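Local coordinates for sugar phosphate isomerase/epimerase (Parabacteroides distasonis, PDB 3OBE), which probably acts as an isomerase, possibly on sugar phosphates, and is built on a xylose isomerase-like TIM barrel, at residues K111-W116 and G156-K161; E150-A155 and E202-N207. One frame throughout, in Å; residues are numbered along the deposited sequence. Where two conformers were deposited one is given.

The two contacts lie about 13 Å apart, centre to centre, on the same side of the chain's centre, and share helix 142-160. In contact 1 segment 156-161, toward the C-terminal part of that helix, meets helix 109-126; in contact 2 the segment directly before it, 150-155, meets helix 200-207. Along the chain the order is 111-116, 150-155, 156-161, 202-207, so their segments alternate; helix 142-160 lies between the other two, in keeping with strand 165-169 lying between 130-133 and 213-218. A salt bridge from D113 to R154 and the packing of A155 on W116 and I151 on F112 join the contacts directly, knitting consecutive helices of the barrel's outer layer.

Contact 1. Residues K111-W116 and G156-K161; sequences KFDEFW and GEITKK
The carboxylate of D113, the residue whose CB meets I158, is gripped at its far end by R154, one turn earlier on the helix that carries I158. OD2 of D113 forms a salt bridge with NH2 of R154, while OD1 of D113 faces NE of the same arginine, so the two oxygens meet two nitrogens of one guanidinium group. I158 supplies the apolar half of the contact, its side chain crossing that of D113 at about a right angle. CG1 of I158 is anti to its carbonyl carbon (chi1 -77°) and CG2 is anti to its backbone N, which sends CD1 to D113 and CG2 to W116, three residues further along helix 109-126. CD1 of I158 meets D113 crosswise, 3.8 Å from its CB and 3.7 Å from its backbone O. CG2 of I158 rests 3.7 Å from the carbonyl O of W116, with CB of W116 at 4.3 Å. That carbonyl oxygen is hydrogen-bonded to T120 OG1, and I158 also touches K117 and T120. The indole of W116 leads away, toward M131 and Q133 of strand 130-133. Shortening this isoleucine to an alanine would remove CD1 and CG2 and is likely to open a gap facing CB of D113 and the carbonyl of W116. The chemistry thus divides the labour: buried methyl groups fill the interhelical seam, and a charge pair toward its more exposed side ties the same two helices.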
ATOM      1  N   LYS A 111     -13.753  10.334 -16.966  1.00 24.03           N
ATOM      2  CA  LYS A 111     -14.090   8.944 -16.632  1.00 24.10           C
ATOM      3  C   LYS A 111     -13.339   8.452 -15.371  1.00 21.82           C
ATOM      4  O   LYS A 111     -13.893   7.729 -14.529  1.00 21.03           O
ATOM      5  CB  LYS A 111     -13.816   8.007 -17.813  1.00 24.04           C
ATOM      6  CG  LYS A 111     -14.687   8.251 -19.047  1.00 29.09           C
ATOM      7  CD  LYS A 111     -14.328   7.244 -20.170  1.00 33.92           C
ATOM      8  CE  LYS A 111     -14.735   7.701 -21.574  1.00 40.89           C
ATOM      9  NZ  LYS A 111     -13.898   7.023 -22.659  1.00 43.54           N
ATOM     10  N   PHE A 112     -12.057   8.803 -15.259  1.00 19.35           N
ATOM     11  CA  PHE A 112     -11.302   8.442 -14.085  1.00 18.53           C
ATOM     12  C   PHE A 112     -11.880   9.143 -12.863  1.00 18.99           C
ATOM     13  O   PHE A 112     -11.948   8.554 -11.766  1.00 18.20           O
ATOM     14  CB  PHE A 112      -9.802   8.768 -14.224  1.00 18.56           C
ATOM     15  CG  PHE A 112      -9.067   7.810 -15.121  1.00 16.90           C
ATOM     16  CD1 PHE A 112      -8.754   6.550 -14.679  1.00 18.10           C
ATOM     17  CD2 PHE A 112      -8.697   8.188 -16.420  1.00 18.68           C
ATOM     18  CE1 PHE A 112      -8.087   5.636 -15.513  1.00 18.13           C
ATOM     19  CE2 PHE A 112      -8.024   7.286 -17.259  1.00 16.29           C
ATOM     20  CZ  PHE A 112      -7.711   6.018 -16.796  1.00 17.04           C
ATOM     21  N   ASP A 113     -12.300  10.405 -13.041  1.00 19.11           N
ATOM     22  CA  ASP A 113     -12.942  11.105 -11.936  1.00 19.67           C
ATOM     23  C   ASP A 113     -14.159  10.318 -11.468  1.00 20.91           C
ATOM     24  O   ASP A 113     -14.407  10.217 -10.257  1.00 20.14           O
ATOM     25  CB  ASP A 113     -13.428  12.496 -12.329  1.00 20.61           C
ATOM     26  CG  ASP A 113     -12.313  13.487 -12.624  1.00 22.28           C
ATOM     27  OD1 ASP A 113     -11.128  13.203 -12.401  1.00 20.93           O
ATOM     28  OD2 ASP A 113     -12.682  14.634 -13.052  1.00 24.44           O
ATOM     29  N   GLU A 114     -14.964   9.796 -12.402  1.00 21.15           N
ATOM     30  CA  GLU A 114     -16.193   9.055 -11.994  1.00 23.09           C
ATOM     31  C   GLU A 114     -15.855   7.823 -11.182  1.00 21.41           C
ATOM     32  O   GLU A 114     -16.493   7.564 -10.157  1.00 22.46           O
ATOM     33  CB  GLU A 114     -17.080   8.684 -13.196  1.00 24.88           C
ATOM     34  CG  GLU A 114     -17.719   9.889 -13.846  1.00 30.80           C
ATOM     35  CD  GLU A 114     -18.509  10.779 -12.855  1.00 37.92           C
ATOM     36  OE1 GLU A 114     -19.276  10.214 -12.031  1.00 41.65           O
ATOM     37  OE2 GLU A 114     -18.328  12.029 -12.876  1.00 40.81           O
ATOM     38  N   PHE A 115     -14.812   7.104 -11.596  1.00 20.18           N
ATOM     39  CA  PHE A 115     -14.330   5.953 -10.854  1.00 18.01           C
ATOM     40  C   PHE A 115     -13.980   6.375  -9.439  1.00 17.75           C
ATOM     41  O   PHE A 115     -14.398   5.739  -8.457  1.00 17.75           O
ATOM     42  CB  PHE A 115     -13.082   5.338 -11.504  1.00 16.64           C
ATOM     43  CG  PHE A 115     -12.442   4.271 -10.667  1.00 17.63           C
ATOM     44  CD1 PHE A 115     -12.872   2.954 -10.754  1.00 18.41           C
ATOM     45  CD2 PHE A 115     -11.429   4.584  -9.747  1.00 16.49           C
ATOM     46  CE1 PHE A 115     -12.317   1.964  -9.943  1.00 18.28           C
ATOM     47  CE2 PHE A 115     -10.862   3.620  -8.945  1.00 18.48           C
ATOM     48  CZ  PHE A 115     -11.315   2.294  -9.017  1.00 17.86           C
ATOM     49  N   TRP A 116     -13.151   7.410  -9.334  1.00 16.49           N
ATOM     50  CA  TRP A 116     -12.636   7.799  -8.009  1.00 16.18           C
ATOM     51  C   TRP A 116     -13.717   8.392  -7.110  1.00 17.14           C
ATOM     52  O   TRP A 116     -13.673   8.210  -5.900  1.00 19.43           O
ATOM     53  CB  TRP A 116     -11.415   8.707  -8.145  1.00 15.65           C
ATOM     54  CG  TRP A 116     -10.205   7.949  -8.615  1.00 14.63           C
ATOM     55  CD1 TRP A 116      -9.583   8.044  -9.816  1.00 14.56           C
ATOM     56  CD2 TRP A 116      -9.520   6.905  -7.905  1.00 12.99           C
ATOM     57  NE1 TRP A 116      -8.555   7.150  -9.912  1.00 14.55           N
ATOM     58  CE2 TRP A 116      -8.484   6.435  -8.748  1.00 14.33           C
ATOM     59  CE3 TRP A 116      -9.659   6.334  -6.642  1.00 14.18           C
ATOM     60  CZ2 TRP A 116      -7.602   5.434  -8.349  1.00 14.76           C
ATOM     61  CZ3 TRP A 116      -8.830   5.332  -6.270  1.00 15.84           C
ATOM     62  CH2 TRP A 116      -7.805   4.862  -7.135  1.00 14.58           C
ATOM     63  N   GLY A 156      -6.767  12.374  -6.154  1.00 14.24           N
ATOM     64  CA  GLY A 156      -6.472  12.793  -4.791  1.00 14.83           C
ATOM     65  C   GLY A 156      -7.311  13.955  -4.318  1.00 16.04           C
ATOM     66  O   GLY A 156      -7.652  14.045  -3.143  1.00 16.08           O
ATOM     67  N   GLU A 157      -7.644  14.863  -5.217  0.60 16.92           N
ATOM     68  CA  GLU A 157      -8.497  15.970  -4.824  0.60 17.81           C
ATOM     69  C   GLU A 157      -9.854  15.413  -4.429  0.60 17.46           C
ATOM     70  O   GLU A 157     -10.452  15.814  -3.437  0.60 18.47           O
ATOM     71  CB  GLU A 157      -8.658  17.012  -5.941  0.60 18.96           C
ATOM     72  CG  GLU A 157      -9.592  18.163  -5.523  0.60 22.26           C
ATOM     73  CD  GLU A 157      -9.511  19.392  -6.425  0.60 24.20           C
ATOM     74  OE1 GLU A 157      -8.754  19.347  -7.427  0.60 21.17           O
ATOM     75  OE2 GLU A 157     -10.218  20.385  -6.125  0.60 27.15           O
ATOM     76  N   ILE A 158     -10.310  14.440  -5.190  1.00 17.15           N
ATOM     77  CA  ILE A 158     -11.603  13.821  -4.959  1.00 17.08           C
ATOM     78  C   ILE A 158     -11.637  13.086  -3.614  1.00 16.57           C
ATOM     79  O   ILE A 158     -12.598  13.242  -2.867  1.00 18.50           O
ATOM     80  CB  ILE A 158     -11.966  12.861  -6.165  1.00 16.75           C
ATOM     81  CG1 ILE A 158     -12.431  13.682  -7.353  1.00 19.61           C
ATOM     82  CG2 ILE A 158     -13.124  11.882  -5.785  1.00 19.20           C
ATOM     83  CD1 ILE A 158     -12.337  12.904  -8.717  1.00 20.28           C
ATOM     84  N   THR A 159     -10.600  12.288  -3.316  1.00 15.38           N
ATOM     85  CA  THR A 159     -10.595  11.546  -2.087  1.00 16.30           C
ATOM     86  C   THR A 159     -10.504  12.502  -0.886  1.00 16.79           C
ATOM     87  O   THR A 159     -11.101  12.233   0.174  1.00 18.54           O
ATOM     88  CB  THR A 159      -9.496  10.433  -1.988  1.00 15.25           C
ATOM     89  OG1 THR A 159      -8.179  10.990  -1.822  1.00 14.88           O
ATOM     90  CG2 THR A 159      -9.519   9.441  -3.167  1.00 13.89           C
ATOM     91  N   LYS A 160      -9.755  13.586  -1.049  1.00 17.40           N
ATOM     92  CA  LYS A 160      -9.508  14.535   0.051  1.00 19.51           C
ATOM     93  C   LYS A 160     -10.782  15.221   0.529  1.00 20.60           C
ATOM     94  O   LYS A 160     -10.876  15.635   1.685  1.00 20.86           O
ATOM     95  CB  LYS A 160      -8.487  15.576  -0.416  1.00 21.36           C
ATOM     96  CG  LYS A 160      -8.157  16.685   0.532  1.00 26.47           C
ATOM     97  CD  LYS A 160      -6.905  17.447   0.078  1.00 31.66           C
ATOM     98  CE  LYS A 160      -7.214  18.529  -0.911  1.00 36.66           C
ATOM     99  NZ  LYS A 160      -6.083  18.610  -1.800  1.00 39.96           N
ATOM    100  N   LYS A 161     -11.774  15.315  -0.344  1.00 21.61           N
ATOM    101  CA  LYS A 161     -13.102  15.828  -0.001  1.00 23.35           C
ATOM    102  C   LYS A 161     -13.770  15.043   1.105  1.00 23.32           C
ATOM    103  O   LYS A 161     -14.563  15.574   1.845  1.00 21.79           O
ATOM    104  CB  LYS A 161     -14.010  15.819  -1.248  1.00 24.40           C
ATOM    105  CG  LYS A 161     -13.573  16.804  -2.310  1.00 28.68           C
ATOM    106  CD  LYS A 161     -14.672  17.036  -3.378  1.00 35.91           C
ATOM    107  CE  LYS A 161     -14.164  17.835  -4.612  1.00 42.16           C
ATOM    108  NZ  LYS A 161     -14.782  17.351  -5.917  1.00 43.95           N
TER

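Contact 2. Residues E150-A155 and E202-N207; sequences EIFNRA and ELFLKN
F152 and F204 join two helices of the TIM barrel's outer layer, 142-160 and 200-207, which precede the adjacent parallel strands 165-169 and 213-218. Their rings form a T-shaped pair: the edge of F152 is directed at the face of F204, the centroids are 5.5 Å apart and the planes meet at 67°. The touching atom is CE2 of F152, which stands over the centre of the F204 ring and comes within 4.2 Å of CE2 of F204. CE2 of F204 in turn lies at the edge of the F152 ring, near its plane, as an edge-to-face pair requires. Y168 of strand 165-169 meets both rings, and F204 also touches F215 of strand 213-218, so the pair is seated against the barrel wall.

A second, polar link lies beside the aromatic one. With CG of N153 anti to its carbonyl carbon (chi1 -81°), the amide crosses to the other helix, where ND2 of N153 makes a weak hydrogen bond of 3.4 Å to O of N207, bent to 127° at the hydrogen. The stronger partner of this amide is elsewhere: OD1 of N153 accepts from the backbone N of D209, in the segment leading to strand 213-218.

N207 is in turn tied back to L203, four residues earlier. ND2 of N207 donates to O of L203 at 2.9 Å, a bond that restrains the rotation of the side-chain amide, while the backbone N of N207 reaches the same O of L203, at 3.0 Å, from the opposite face of the carbonyl plane.

One T-shaped ring pair and one weak side-chain-to-backbone hydrogen bond thus join successive outer helices packed on a parallel-stranded wall, the arrangement of a TIM barrel.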
ATOM      1  N   GLU A 150      -1.442  13.881 -13.737  1.00 15.14           N
ATOM      2  CA  GLU A 150      -2.595  14.772 -13.712  1.00 17.04           C
ATOM      3  C   GLU A 150      -3.854  14.043 -13.274  1.00 16.52           C
ATOM      4  O   GLU A 150      -4.650  14.582 -12.520  1.00 16.94           O
ATOM      5  CB  GLU A 150      -2.839  15.396 -15.072  1.00 17.07           C
ATOM      6  CG  GLU A 150      -1.734  16.340 -15.461  1.00 21.04           C
ATOM      7  CD  GLU A 150      -1.875  16.930 -16.823  1.00 25.12           C
ATOM      8  OE1 GLU A 150      -2.978  16.871 -17.419  1.00 26.73           O
ATOM      9  OE2 GLU A 150      -0.837  17.520 -17.273  1.00 27.77           O
ATOM     10  N   ILE A 151      -4.018  12.813 -13.740  1.00 15.86           N
ATOM     11  CA  ILE A 151      -5.130  11.946 -13.353  1.00 15.89           C
ATOM     12  C   ILE A 151      -5.037  11.565 -11.856  1.00 15.42           C
ATOM     13  O   ILE A 151      -6.034  11.594 -11.143  1.00 14.93           O
ATOM     14  CB  ILE A 151      -5.143  10.677 -14.217  1.00 15.65           C
ATOM     15  CG1 ILE A 151      -5.574  11.060 -15.650  1.00 17.18           C
ATOM     16  CG2 ILE A 151      -6.069   9.634 -13.579  1.00 16.22           C
ATOM     17  CD1 ILE A 151      -5.313  10.014 -16.774  1.00 17.21           C
ATOM     18  N   PHE A 152      -3.846  11.246 -11.393  1.00 14.66           N
ATOM     19  CA  PHE A 152      -3.597  10.995  -9.947  1.00 14.28           C
ATOM     20  C   PHE A 152      -3.936  12.202  -9.078  1.00 14.77           C
ATOM     21  O   PHE A 152      -4.574  12.042  -8.064  1.00 15.08           O
ATOM     22  CB  PHE A 152      -2.154  10.563  -9.714  1.00 13.52           C
ATOM     23  CG  PHE A 152      -1.800   9.175 -10.230  1.00 12.69           C
ATOM     24  CD1 PHE A 152      -2.732   8.295 -10.741  1.00 13.71           C
ATOM     25  CD2 PHE A 152      -0.492   8.772 -10.148  1.00 14.13           C
ATOM     26  CE1 PHE A 152      -2.344   7.020 -11.131  1.00 13.69           C
ATOM     27  CE2 PHE A 152      -0.100   7.521 -10.504  1.00 13.34           C
ATOM     28  CZ  PHE A 152      -1.027   6.649 -11.017  1.00 13.49           C
ATOM     29  N   ASN A 153      -3.519  13.411  -9.492  1.00 15.70           N
ATOM     30  CA  ASN A 153      -3.910  14.650  -8.823  1.00 16.14           C
ATOM     31  C   ASN A 153      -5.425  14.783  -8.687  1.00 15.73           C
ATOM     32  O   ASN A 153      -5.927  15.046  -7.604  1.00 16.03           O
ATOM     33  CB  ASN A 153      -3.335  15.856  -9.520  1.00 16.32           C
ATOM     34  CG  ASN A 153      -1.904  16.135  -9.145  1.00 17.98           C
ATOM     35  OD1 ASN A 153      -1.410  15.717  -8.116  1.00 17.73           O
ATOM     36  ND2 ASN A 153      -1.222  16.897 -10.008  1.00 21.93           N
ATOM     37  N   ARG A 154      -6.138  14.540  -9.774  1.00 16.66           N
ATOM     38  CA  ARG A 154      -7.578  14.645  -9.768  1.00 17.38           C
ATOM     39  C   ARG A 154      -8.184  13.626  -8.845  1.00 16.74           C
ATOM     40  O   ARG A 154      -9.124  13.915  -8.166  1.00 18.33           O
ATOM     41  CB  ARG A 154      -8.149  14.516 -11.195  1.00 18.13           C
ATOM     42  CG  ARG A 154      -7.829  15.740 -12.082  1.00 16.98           C
ATOM     43  CD  ARG A 154      -8.027  15.388 -13.553  1.00 17.16           C
ATOM     44  NE  ARG A 154      -9.434  15.329 -13.918  1.00 19.43           N
ATOM     45  CZ  ARG A 154     -10.050  16.152 -14.769  1.00 20.09           C
ATOM     46  NH1 ARG A 154      -9.407  17.138 -15.368  1.00 23.53           N
ATOM     47  NH2 ARG A 154     -11.332  15.957 -15.039  1.00 22.03           N
ATOM     48  N   ALA A 155      -7.642  12.419  -8.832  1.00 16.60           N
ATOM     49  CA  ALA A 155      -8.121  11.389  -7.902  1.00 15.31           C
ATOM     50  C   ALA A 155      -7.941  11.830  -6.458  1.00 15.63           C
ATOM     51  O   ALA A 155      -8.848  11.670  -5.615  1.00 17.25           O
ATOM     52  CB  ALA A 155      -7.386  10.095  -8.146  1.00 14.67           C
ATOM     53  N   GLU A 202      10.248   9.225  -9.968  1.00 14.21           N
ATOM     54  CA  GLU A 202      10.615  10.625  -9.853  1.00 14.29           C
ATOM     55  C   GLU A 202       9.667  11.538 -10.595  1.00 14.14           C
ATOM     56  O   GLU A 202       9.285  12.602 -10.107  1.00 14.34           O
ATOM     57  CB  GLU A 202      12.092  10.845 -10.281  1.00 13.77           C
ATOM     58  CG  GLU A 202      12.526  12.270 -10.313  1.00 17.55           C
ATOM     59  CD  GLU A 202      14.008  12.445 -10.571  1.00 21.83           C
ATOM     60  OE1 GLU A 202      14.742  11.473 -10.483  1.00 23.24           O
ATOM     61  OE2 GLU A 202      14.417  13.557 -10.883  1.00 26.22           O
ATOM     62  N   LEU A 203       9.288  11.158 -11.815  1.00 14.77           N
ATOM     63  CA  LEU A 203       8.348  11.915 -12.568  1.00 14.10           C
ATOM     64  C   LEU A 203       6.982  12.010 -11.857  1.00 14.53           C
ATOM     65  O   LEU A 203       6.364  13.078 -11.858  1.00 14.44           O
ATOM     66  CB  LEU A 203       8.189  11.346 -13.977  1.00 12.94           C
ATOM     67  CG  LEU A 203       9.412  11.511 -14.857  1.00 12.60           C
ATOM     68  CD1 LEU A 203       9.241  10.552 -16.084  1.00 15.02           C
ATOM     69  CD2 LEU A 203       9.600  13.004 -15.242  1.00 17.07           C
ATOM     70  N   PHE A 204       6.519  10.915 -11.273  1.00 13.60           N
ATOM     71  CA  PHE A 204       5.258  10.936 -10.544  1.00 13.60           C
ATOM     72  C   PHE A 204       5.363  11.852  -9.327  1.00 14.27           C
ATOM     73  O   PHE A 204       4.470  12.673  -9.082  1.00 14.64           O
ATOM     74  CB  PHE A 204       4.823   9.554 -10.055  1.00 13.33           C
ATOM     75  CG  PHE A 204       4.363   8.598 -11.099  1.00 14.56           C
ATOM     76  CD1 PHE A 204       4.037   8.961 -12.394  1.00 14.18           C
ATOM     77  CD2 PHE A 204       4.265   7.277 -10.766  1.00 14.94           C
ATOM     78  CE1 PHE A 204       3.585   8.007 -13.311  1.00 15.09           C
ATOM     79  CE2 PHE A 204       3.819   6.350 -11.651  1.00 13.28           C
ATOM     80  CZ  PHE A 204       3.492   6.689 -12.935  1.00 13.12           C
ATOM     81  N   LEU A 205       6.449  11.761  -8.593  1.00 14.44           N
ATOM     82  CA  LEU A 205       6.675  12.687  -7.478  1.00 14.65           C
ATOM     83  C   LEU A 205       6.652  14.146  -7.881  1.00 16.27           C
ATOM     84  O   LEU A 205       5.985  14.989  -7.239  1.00 16.22           O
ATOM     85  CB  LEU A 205       7.991  12.328  -6.776  1.00 14.03           C
ATOM     86  CG  LEU A 205       7.926  11.015  -5.979  1.00 13.66           C
ATOM     87  CD1 LEU A 205       9.308  10.346  -5.873  1.00 13.89           C
ATOM     88  CD2 LEU A 205       7.381  11.225  -4.555  1.00 14.12           C
ATOM     89  N   LYS A 206       7.421  14.456  -8.902  1.00 17.05           N
ATOM     90  CA  LYS A 206       7.586  15.854  -9.320  1.00 18.30           C
ATOM     91  C   LYS A 206       6.371  16.439  -9.976  1.00 19.13           C
ATOM     92  O   LYS A 206       6.189  17.676  -9.967  1.00 19.71           O
ATOM     93  CB  LYS A 206       8.798  16.031 -10.205  1.00 20.55           C
ATOM     94  CG  LYS A 206      10.048  15.508  -9.506  1.00 27.19           C
ATOM     95  CD  LYS A 206      11.061  16.488  -9.156  1.00 35.52           C
ATOM     96  CE  LYS A 206      12.419  15.814  -9.084  1.00 38.01           C
ATOM     97  NZ  LYS A 206      13.469  16.748  -8.655  1.00 44.23           N
ATOM     98  N   ASN A 207       5.495  15.591 -10.512  1.00 16.99           N
ATOM     99  CA  ASN A 207       4.318  16.074 -11.222  1.00 17.58           C
ATOM    100  C   ASN A 207       2.995  15.889 -10.466  1.00 17.74           C
ATOM    101  O   ASN A 207       1.940  16.151 -11.020  1.00 18.35           O
ATOM    102  CB  ASN A 207       4.249  15.427 -12.615  1.00 17.34           C
ATOM    103  CG  ASN A 207       5.321  15.990 -13.527  1.00 18.09           C
ATOM    104  OD1 ASN A 207       5.226  17.136 -13.950  1.00 18.61           O
ATOM    105  ND2 ASN A 207       6.375  15.219 -13.773  1.00 18.45           N
TER